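Local atomic coordinates of paenibacillus xanthan lyase (Paenibacillus, PDB entry 6F2P), a protein that probably cleaves, by beta-elimination, the bond between the terminal mannose and the glucuronic acid in the side chains of the polysaccharide xanthan. Residues A15-G20 / L134-A139; Q42-S47 / Y74-D79. All coordinates share one frame; numbering follows the deposited sequence.

Contact 1 (A15-G20 / L134-A139); sequences AMLNGG and LNDIVA
Leu17, in the last turn of helix 4-18, lies across from Asp136 of helix 123-141 with their CA atoms 7.7 Å apart, a gap spanned mainly by the leucine side chain. It points its CB at the opposing helix, and with chi2 at 179° CD1 continues the extended line from CA, making it the leading methyl. That methyl lands between two places one turn apart: Leu17 CD1 is 3.7 Å from the backbone oxygen Asp136 O and 3.9 Å from Ala139 CB. The other branch turns to the aspartate, where Leu17 CD2 lies 4.1 Å from Asp136 OD2; the two side chains cross at about a right angle. No hydrogen bond links the segments, so this is van der Waals packing with a carboxylate at its border. The carboxylate is held through Asp136 OD1 by the hydroxyl of Tyr13, one turn earlier on helix 4-18. An alanine in place of Leu17 is likely to leave the Ala139 methyl without its apolar partner and open a gap between the helices. Just beyond Leu17 the helix stops: Gly19 has a phi of 95°, and Asn18 OD1 takes the N-H of Gly20 (N to OD1 3.0 Å) in an Asx turn, the donor tilted 33° from the amide carbonyl plane. The contact joins chain-distant helices of the polysaccharide lyase family 8 alpha-helical domain. Around this pair, Tyr78 of helix 68-85 touches both Leu17 and Asp136, Met16 packs on helix 229-244, and Asn135 and Val138 carry helix 123-141 onto helices 147-160 and 168-184.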
loop_
_atom_site.group_PDB
_atom_site.type_symbol
_atom_site.label_atom_id
_atom_site.label_comp_id
_atom_site.label_asym_id
_atom_site.label_seq_id
_atom_site.Cartn_x
_atom_site.Cartn_y
_atom_site.Cartn_z
ATOM N N ALA A 15 24.584 8.673 -33.809
ATOM C CA ALA A 15 24.427 10.026 -33.282
ATOM C C ALA A 15 24.064 10.062 -31.780
ATOM O O ALA A 15 24.416 11.006 -31.074
ATOM C CB ALA A 15 23.416 10.782 -34.097
ATOM N N MET A 16 23.371 9.042 -31.283
ATOM C CA MET A 16 23.134 8.963 -29.837
ATOM C C MET A 16 24.441 8.660 -29.115
ATOM O O MET A 16 24.717 9.192 -28.040
ATOM C CB MET A 16 22.107 7.885 -29.491
ATOM C CG MET A 16 20.745 8.064 -30.126
ATOM S SD MET A 16 19.726 6.589 -29.919
ATOM C CE MET A 16 19.225 6.758 -28.205
ATOM N N LEU A 17 25.242 7.789 -29.714
ATOM C CA LEU A 17 26.534 7.434 -29.149
ATOM C C LEU A 17 27.531 8.601 -29.138
ATOM O O LEU A 17 28.177 8.859 -28.123
ATOM C CB LEU A 17 27.125 6.250 -29.900
ATOM C CG LEU A 17 26.334 4.946 -29.856
ATOM C CD1 LEU A 17 27.063 3.894 -30.674
ATOM C CD2 LEU A 17 26.170 4.480 -28.427
ATOM N N ASN A 18 27.655 9.317 -30.252
ATOM C CA ASN A 18 28.727 10.309 -30.351
ATOM C C ASN A 18 28.301 11.775 -30.447
ATOM O O ASN A 18 29.148 12.660 -30.516
ATOM C CB ASN A 18 29.712 9.957 -31.477
ATOM C CG ASN A 18 29.117 10.136 -32.859
ATOM O OD1 ASN A 18 28.015 10.662 -33.019
ATOM N ND2 ASN A 18 29.852 9.706 -33.871
ATOM N N GLY A 19 26.995 12.028 -30.467
ATOM C CA GLY A 19 26.498 13.394 -30.451
ATOM C C GLY A 19 26.187 13.989 -31.814
ATOM O O GLY A 19 25.675 15.109 -31.899
ATOM N N GLY A 20 26.492 13.250 -32.880
ATOM C CA GLY A 20 26.176 13.696 -34.224
ATOM C C GLY A 20 27.394 14.143 -34.997
ATOM O O GLY A 20 28.503 14.134 -34.470
ATOM N N LEU A 134 30.099 -4.514 -28.244
ATOM C CA LEU A 134 30.451 -4.825 -29.625
ATOM C C LEU A 134 29.489 -4.142 -30.603
ATOM O O LEU A 134 29.928 -3.589 -31.615
ATOM C CB LEU A 134 30.493 -6.340 -29.846
ATOM C CG LEU A 134 30.926 -6.842 -31.224
ATOM C CD1 LEU A 134 32.153 -6.112 -31.716
ATOM C CD2 LEU A 134 31.177 -8.345 -31.196
ATOM N N ASN A 135 28.190 -4.168 -30.297
ATOM C CA ASN A 135 27.200 -3.450 -31.099
ATOM C C ASN A 135 27.556 -1.980 -31.240
ATOM O O ASN A 135 27.466 -1.397 -32.318
ATOM C CB ASN A 135 25.808 -3.546 -30.477
ATOM C CG ASN A 135 25.061 -4.773 -30.918
ATOM O OD1 ASN A 135 25.343 -5.330 -31.981
ATOM N ND2 ASN A 135 24.093 -5.210 -30.101
ATOM N N ASP A 136 27.959 -1.379 -30.131
ATOM C CA ASP A 136 28.251 0.041 -30.124
ATOM C C ASP A 136 29.498 0.364 -30.944
ATOM O O ASP A 136 29.498 1.313 -31.727
ATOM C CB ASP A 136 28.372 0.551 -28.688
ATOM C CG ASP A 136 27.046 0.510 -27.948
ATOM O OD1 ASP A 136 26.027 0.124 -28.569
ATOM O OD2 ASP A 136 27.020 0.877 -26.757
ATOM N N ILE A 137 30.548 -0.436 -30.770
ATOM C CA ILE A 137 31.756 -0.287 -31.560
ATOM C C ILE A 137 31.424 -0.343 -33.040
ATOM O O ILE A 137 31.745 0.583 -33.789
ATOM C CB ILE A 137 32.776 -1.387 -31.246
ATOM C CG1 ILE A 137 33.259 -1.251 -29.804
ATOM C CG2 ILE A 137 33.960 -1.323 -32.227
ATOM C CD1 ILE A 137 33.966 -2.477 -29.294
ATOM N N VAL A 138 30.765 -1.423 -33.448
ATOM C CA VAL A 138 30.382 -1.604 -34.840
ATOM C C VAL A 138 29.530 -0.443 -35.355
ATOM O O VAL A 138 29.648 -0.049 -36.512
ATOM C CB VAL A 138 29.650 -2.938 -35.046
ATOM C CG1 VAL A 138 29.121 -3.050 -36.470
ATOM C CG2 VAL A 138 30.591 -4.100 -34.730
ATOM N N ALA A 139 28.689 0.124 -34.500
ATOM C CA ALA A 139 27.871 1.254 -34.927
ATOM C C ALA A 139 28.758 2.432 -35.322
ATOM O O ALA A 139 28.575 3.040 -36.378
ATOM C CB ALA A 139 26.882 1.652 -33.834
#

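Contact 2 (Q42-S47 / Y74-D79); sequences QGYWDS and YRHLYD
Tyr44 and His76 both put CG beside the backbone N and anti to the carbonyl carbon (chi1 near -70° in both), and these turns lay one ring over the other. Tyr44 CA and His76 CA are 6.2 Å apart, the nearest such pair between the segments. The rings form an offset stack, centroids 3.7 Å apart and planes inclined by 19°. The imidazole is shifted so that His76 ND1 stands above the centre of the phenol ring, while on the histidine side Tyr44 CE1 lies toward the rim of the imidazole. Asp79, one turn after His76, comes to the phenol from another direction: its OD2 meets the ring edge near the ring plane, closest to Tyr44 CE2, with carboxylate and ring turned 22° from each other. The positive hydrogens of that edge would probably suit the carboxylate, though no hydrogen bond is formed. Helices 28-46 and 68-85 are consecutive helices of the alpha-helical domain of polysaccharide lyase family 8, whose helical hairpins build an alpha/alpha toroid, and this aromatic pair joins them near the C-terminal end of the first. The imidazole is fixed from outside by a hydrogen bond from His76 NE2 to Asp60 OD2, which helps to set the turn of the ring. Trp58 meets His76 edge-to-face and bonds through NE1 to Tyr44 O, bracing both partners of the stack. Within helix 28-46, Gln42 NE2 reaches Asp46 OD1, on an exposed aspartate one turn on, at 2.8 Å, approaching from above the carboxylate plane.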
loop_
_atom_site.group_PDB
_atom_site.type_symbol
_atom_site.label_atom_id
_atom_site.label_comp_id
_atom_site.label_asym_id
_atom_site.label_seq_id
_atom_site.Cartn_x
_atom_site.Cartn_y
_atom_site.Cartn_z
ATOM N N GLN A 42 42.948 7.792 -25.190
ATOM C CA GLN A 42 44.409 7.755 -25.191
ATOM C C GLN A 42 44.893 6.813 -24.095
ATOM O O GLN A 42 45.851 6.066 -24.291
ATOM C CB GLN A 42 45.021 9.148 -25.015
ATOM C CG GLN A 42 46.527 9.204 -25.315
ATOM C CD GLN A 42 46.866 8.778 -26.747
ATOM O OE1 GLN A 42 46.291 9.282 -27.706
ATOM N NE2 GLN A 42 47.805 7.849 -26.888
ATOM N N GLY A 43 44.202 6.830 -22.957
ATOM C CA GLY A 43 44.540 5.942 -21.861
ATOM C C GLY A 43 44.591 4.468 -22.245
ATOM O O GLY A 43 45.612 3.786 -22.050
ATOM N N TYR A 44 43.486 3.970 -22.788
ATOM C CA TYR A 44 43.384 2.554 -23.114
ATOM C C TYR A 44 44.207 2.218 -24.343
ATOM O O TYR A 44 44.618 1.070 -24.522
ATOM C CB TYR A 44 41.922 2.147 -23.300
ATOM C CG TYR A 44 41.144 2.184 -22.004
ATOM C CD1 TYR A 44 41.613 1.517 -20.883
ATOM C CD2 TYR A 44 39.953 2.894 -21.894
ATOM C CE1 TYR A 44 40.923 1.551 -19.694
ATOM C CE2 TYR A 44 39.251 2.927 -20.701
ATOM C CZ TYR A 44 39.746 2.253 -19.606
ATOM O OH TYR A 44 39.068 2.269 -18.410
ATOM N N TRP A 45 44.443 3.215 -25.193
ATOM C CA TRP A 45 45.281 3.014 -26.370
ATOM C C TRP A 45 46.721 2.792 -25.891
ATOM O O TRP A 45 47.442 1.912 -26.378
ATOM C CB TRP A 45 45.201 4.225 -27.304
ATOM C CG TRP A 45 45.771 3.970 -28.665
ATOM C CD1 TRP A 45 46.079 2.756 -29.214
ATOM C CD2 TRP A 45 46.101 4.952 -29.655
ATOM N NE1 TRP A 45 46.578 2.921 -30.485
ATOM C CE2 TRP A 45 46.603 4.261 -30.780
ATOM C CE3 TRP A 45 46.023 6.344 -29.701
ATOM C CZ2 TRP A 45 47.027 4.919 -31.938
ATOM C CZ3 TRP A 45 46.448 6.996 -30.852
ATOM C CH2 TRP A 45 46.946 6.281 -31.953
ATOM N N ASP A 46 47.115 3.594 -24.911
ATOM C CA ASP A 46 48.441 3.522 -24.341
ATOM C C ASP A 46 48.681 2.189 -23.655
ATOM O O ASP A 46 49.751 1.614 -23.789
ATOM C CB ASP A 46 48.661 4.679 -23.362
ATOM C CG ASP A 46 48.866 6.007 -24.071
ATOM O OD1 ASP A 46 49.089 5.993 -25.307
ATOM O OD2 ASP A 46 48.810 7.058 -23.398
ATOM N N SER A 47 47.690 1.694 -22.922
ATOM C CA SER A 47 47.864 0.450 -22.176
ATOM C C SER A 47 47.581 -0.781 -23.018
ATOM O O SER A 47 47.722 -1.899 -22.544
ATOM C CB SER A 47 46.972 0.429 -20.941
ATOM O OG SER A 47 45.619 0.673 -21.291
ATOM N N TYR A 74 35.868 -5.082 -24.691
ATOM C CA TYR A 74 35.021 -4.391 -25.663
ATOM C C TYR A 74 34.670 -2.979 -25.215
ATOM O O TYR A 74 34.508 -2.091 -26.047
ATOM C CB TYR A 74 33.753 -5.175 -25.972
ATOM C CG TYR A 74 33.942 -6.300 -26.961
ATOM C CD1 TYR A 74 34.554 -6.085 -28.188
ATOM C CD2 TYR A 74 33.503 -7.585 -26.667
ATOM C CE1 TYR A 74 34.727 -7.129 -29.100
ATOM C CE2 TYR A 74 33.669 -8.624 -27.565
ATOM C CZ TYR A 74 34.282 -8.393 -28.776
ATOM O OH TYR A 74 34.441 -9.437 -29.660
ATOM N N ARG A 75 34.557 -2.756 -23.911
ATOM C CA ARG A 75 34.331 -1.390 -23.442
ATOM C C ARG A 75 35.550 -0.515 -23.726
ATOM O O ARG A 75 35.411 0.631 -24.172
ATOM C CB ARG A 75 33.938 -1.352 -21.962
ATOM C CG ARG A 75 32.604 -2.014 -21.695
ATOM C CD ARG A 75 32.092 -1.848 -20.274
ATOM N NE ARG A 75 30.689 -2.256 -20.210
ATOM C CZ ARG A 75 29.937 -2.243 -19.114
ATOM N NH1 ARG A 75 30.448 -1.839 -17.957
ATOM N NH2 ARG A 75 28.665 -2.634 -19.179
ATOM N N HIS A 76 36.741 -1.059 -23.482
ATOM C CA HIS A 76 37.975 -0.343 -23.798
ATOM C C HIS A 76 38.022 0.010 -25.280
ATOM O O HIS A 76 38.252 1.175 -25.631
ATOM C CB HIS A 76 39.199 -1.158 -23.402
ATOM C CG HIS A 76 39.362 -1.319 -21.927
ATOM N ND1 HIS A 76 38.607 -0.615 -21.017
ATOM C CD2 HIS A 76 40.194 -2.103 -21.198
ATOM C CE1 HIS A 76 38.962 -0.963 -19.786
ATOM N NE2 HIS A 76 39.926 -1.862 -19.878
ATOM N N LEU A 77 37.791 -0.989 -26.137
ATOM C CA LEU A 77 37.667 -0.766 -27.582
ATOM C C LEU A 77 36.599 0.276 -27.933
ATOM O O LEU A 77 36.816 1.138 -28.789
ATOM C CB LEU A 77 37.378 -2.076 -28.315
ATOM C CG LEU A 77 38.561 -3.037 -28.415
ATOM C CD1 LEU A 77 38.111 -4.391 -28.923
ATOM C CD2 LEU A 77 39.645 -2.454 -29.318
ATOM N N TYR A 78 35.456 0.214 -27.260
ATOM C CA TYR A 78 34.425 1.209 -27.492
ATOM C C TYR A 78 34.909 2.632 -27.210
ATOM O O TYR A 78 34.627 3.555 -27.982
ATOM C CB TYR A 78 33.166 0.929 -26.675
ATOM C CG TYR A 78 32.169 2.051 -26.818
ATOM C CD1 TYR A 78 31.425 2.199 -27.983
ATOM C CD2 TYR A 78 32.007 2.993 -25.815
ATOM C CE1 TYR A 78 30.530 3.244 -28.132
ATOM C CE2 TYR A 78 31.110 4.047 -25.957
ATOM C CZ TYR A 78 30.375 4.165 -27.117
ATOM O OH TYR A 78 29.479 5.201 -27.258
ATOM N N ASP A 79 35.613 2.813 -26.095
ATOM C CA ASP A 79 36.080 4.146 -25.711
ATOM C C ASP A 79 36.970 4.726 -26.793
ATOM O O ASP A 79 36.859 5.903 -27.121
ATOM C CB ASP A 79 36.830 4.122 -24.374
ATOM C CG ASP A 79 35.903 3.915 -23.186
ATOM O OD1 ASP A 79 34.686 4.163 -23.327
ATOM O OD2 ASP A 79 36.391 3.514 -22.107
#

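In the fold
Both contacts lie in the N-terminal alpha-helical domain, their centres about 15 Å apart, and each is only partly buried, with one buried residue among the three that touch. Contact 1 joins helices distant in sequence, 4-18 and 123-141; contact 2 joins the successive helices 28-46 and 68-85. They share no helix, yet they touch directly: Ile137 packs along Tyr74, Leu77 and Tyr78, so helix 68-85 meets helix 28-46 through one set of residues and helix 123-141 through another. Their chemistry differs accordingly. Contact 1 is leucine methyls against an alanine methyl, a backbone oxygen and a carboxylate; contact 2 is a ring stack with a carboxylate at the ring edge.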